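Long-range contact in aftrax (Archaeoglobus fulgidus, PDB 3ZC0), which binds duplex RNA and cleaves it as an archaeal, magnesium-binding C3PO ribonuclease related to translin and TRAX: residues 123-127 with 179-183. The protein carries 1 engineered substitution. Numbering follows the deposited sequence.
Sequences RRYAL and RTKSD
Arg123 and Thr180 form the closest CA pair, 6.3 Å apart, between the short helical segments 123-127 of helix 108-132 and 179-183 of helix 166-187, which run parallel, 3° apart, with axes 10.3 Å from each other. With CG anti to the backbone N (chi1 160°) and the chain extended as far as NE, Arg123 spans this gap and presents its guanidinium end-on to the carboxylate of Asp183. Both terminal nitrogens bind the same oxygen: Arg123 NH1 lies 2.8 Å and Arg123 NH2 3.2 Å from Asp183 OD2, the two flat groups being nearly coplanar. Arg123 NH1 also donates, in the guanidinium plane, to Thr180 OG1 at 3.0 Å; that hydroxyl is also hydrogen-bonded to Gly176 O within its own helix. CG and CD of Arg179 lie over one face of the Arg123 guanidinium, toward its rim, and the guanidinium of Arg179 itself forms a salt bridge with an RNA phosphate. An alanine in place of Arg123 would probably leave Asp183 OD2 without its charged mate on this helix and uncover the aliphatic part of Arg179. Farther along the helices, Leu127 CD1 lies against the Asp183 carboxylate, while Ala126 CB meets Thr180 CG2. Asp183 OD1 pairs with Arg179 of the second subunit, joining this interhelical salt bridge to the subunit interface of the all-helical translin-family assembly, beside its bound RNA.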
loop_
_atom_site.group_PDB
_atom_site.type_symbol
_atom_site.label_atom_id
_atom_site.label_comp_id
_atom_site.label_asym_id
_atom_site.label_seq_id
_atom_site.Cartn_x
_atom_site.Cartn_y
_atom_site.Cartn_z
ATOM N N ARG E 123 -18.232 -7.528 -23.130
ATOM C CA ARG E 123 -17.082 -8.203 -23.731
ATOM C C ARG E 123 -17.225 -9.724 -23.644
ATOM O O ARG E 123 -17.179 -10.395 -24.688
ATOM C CB ARG E 123 -15.739 -7.758 -23.150
ATOM C CG ARG E 123 -14.649 -8.785 -23.413
ATOM C CD ARG E 123 -13.247 -8.237 -23.292
ATOM N NE ARG E 123 -12.230 -9.291 -23.407
ATOM C CZ ARG E 123 -11.891 -9.913 -24.542
ATOM N NH1 ARG E 123 -12.502 -9.624 -25.685
ATOM N NH2 ARG E 123 -10.939 -10.841 -24.538
ATOM N N ARG E 124 -17.419 -10.271 -22.438
ATOM C CA ARG E 124 -17.622 -11.739 -22.342
ATOM C C ARG E 124 -18.676 -12.232 -23.318
ATOM O O ARG E 124 -18.403 -13.117 -24.116
ATOM C CB ARG E 124 -18.023 -12.214 -20.949
ATOM C CG ARG E 124 -17.082 -11.793 -19.866
ATOM C CD ARG E 124 -17.389 -12.533 -18.592
ATOM N NE ARG E 124 -16.318 -12.346 -17.624
ATOM C CZ ARG E 124 -16.326 -11.423 -16.672
ATOM N NH1 ARG E 124 -17.361 -10.595 -16.548
ATOM N NH2 ARG E 124 -15.297 -11.337 -15.844
ATOM N N TYR E 125 -19.860 -11.629 -23.265
ATOM C CA TYR E 125 -20.959 -12.009 -24.142
ATOM C C TYR E 125 -20.612 -11.993 -25.636
ATOM O O TYR E 125 -20.915 -12.952 -26.344
ATOM C CB TYR E 125 -22.158 -11.112 -23.877
ATOM C CG TYR E 125 -23.460 -11.604 -24.461
ATOM C CD1 TYR E 125 -24.179 -12.629 -23.856
ATOM C CD2 TYR E 125 -23.979 -11.030 -25.613
ATOM C CE1 TYR E 125 -25.381 -13.071 -24.388
ATOM C CE2 TYR E 125 -25.175 -11.458 -26.144
ATOM C CZ TYR E 125 -25.871 -12.477 -25.530
ATOM O OH TYR E 125 -27.066 -12.887 -26.067
ATOM N N ALA E 126 -19.979 -10.917 -26.110
ATOM C CA ALA E 126 -19.549 -10.812 -27.517
ATOM C C ALA E 126 -18.539 -11.897 -27.915
ATOM O O ALA E 126 -18.555 -12.432 -29.031
ATOM C CB ALA E 126 -18.949 -9.454 -27.771
ATOM N N LEU E 127 -17.642 -12.196 -26.990
ATOM C CA LEU E 127 -16.691 -13.279 -27.174
ATOM C C LEU E 127 -17.389 -14.626 -27.327
ATOM O O LEU E 127 -17.046 -15.418 -28.203
ATOM C CB LEU E 127 -15.774 -13.350 -25.965
ATOM C CG LEU E 127 -14.419 -13.940 -26.244
ATOM C CD1 LEU E 127 -13.812 -13.122 -27.360
ATOM C CD2 LEU E 127 -13.620 -13.826 -24.993
ATOM N N ARG E 179 -9.649 -5.206 -27.022
ATOM C CA ARG E 179 -9.371 -6.629 -26.998
ATOM C C ARG E 179 -10.454 -7.319 -27.832
ATOM O O ARG E 179 -10.161 -8.122 -28.716
ATOM C CB ARG E 179 -9.307 -7.148 -25.548
ATOM C CG ARG E 179 -8.533 -8.461 -25.355
ATOM C CD ARG E 179 -8.283 -8.791 -23.865
ATOM N NE ARG E 179 -7.422 -7.817 -23.189
ATOM C CZ ARG E 179 -7.829 -6.966 -22.244
ATOM N NH1 ARG E 179 -9.100 -6.956 -21.846
ATOM N NH2 ARG E 179 -6.964 -6.120 -21.689
ATOM N N THR E 180 -11.702 -6.940 -27.595
ATOM C CA THR E 180 -12.815 -7.530 -28.308
ATOM C C THR E 180 -12.681 -7.294 -29.817
ATOM O O THR E 180 -12.901 -8.206 -30.609
ATOM C CB THR E 180 -14.177 -7.044 -27.740
ATOM O OG1 THR E 180 -14.199 -7.274 -26.325
ATOM C CG2 THR E 180 -15.346 -7.803 -28.372
ATOM N N LYS E 181 -12.273 -6.088 -30.206
ATOM C CA LYS E 181 -12.095 -5.778 -31.618
ATOM C C LYS E 181 -11.079 -6.738 -32.204
ATOM O O LYS E 181 -11.331 -7.358 -33.244
ATOM C CB LYS E 181 -11.666 -4.322 -31.820
ATOM C CG LYS E 181 -12.820 -3.323 -31.788
ATOM C CD LYS E 181 -12.296 -1.919 -31.939
ATOM C CE LYS E 181 -13.384 -0.943 -32.335
ATOM N NZ LYS E 181 -12.767 0.357 -32.750
ATOM N N SER E 182 -9.948 -6.877 -31.512
ATOM C CA SER E 182 -8.893 -7.796 -31.926
ATOM C C SER E 182 -9.412 -9.230 -32.123
ATOM O O SER E 182 -9.080 -9.882 -33.115
ATOM C CB SER E 182 -7.740 -7.771 -30.924
ATOM O OG SER E 182 -6.910 -8.911 -31.078
ATOM N N ASP E 183 -10.237 -9.700 -31.188
ATOM C CA ASP E 183 -10.828 -11.033 -31.269
ATOM C C ASP E 183 -11.755 -11.151 -32.471
ATOM O O ASP E 183 -11.733 -12.142 -33.216
ATOM C CB ASP E 183 -11.631 -11.336 -30.005
ATOM C CG ASP E 183 -10.756 -11.514 -28.786
ATOM O OD1 ASP E 183 -9.643 -12.065 -28.932
ATOM O OD2 ASP E 183 -11.178 -11.102 -27.683
#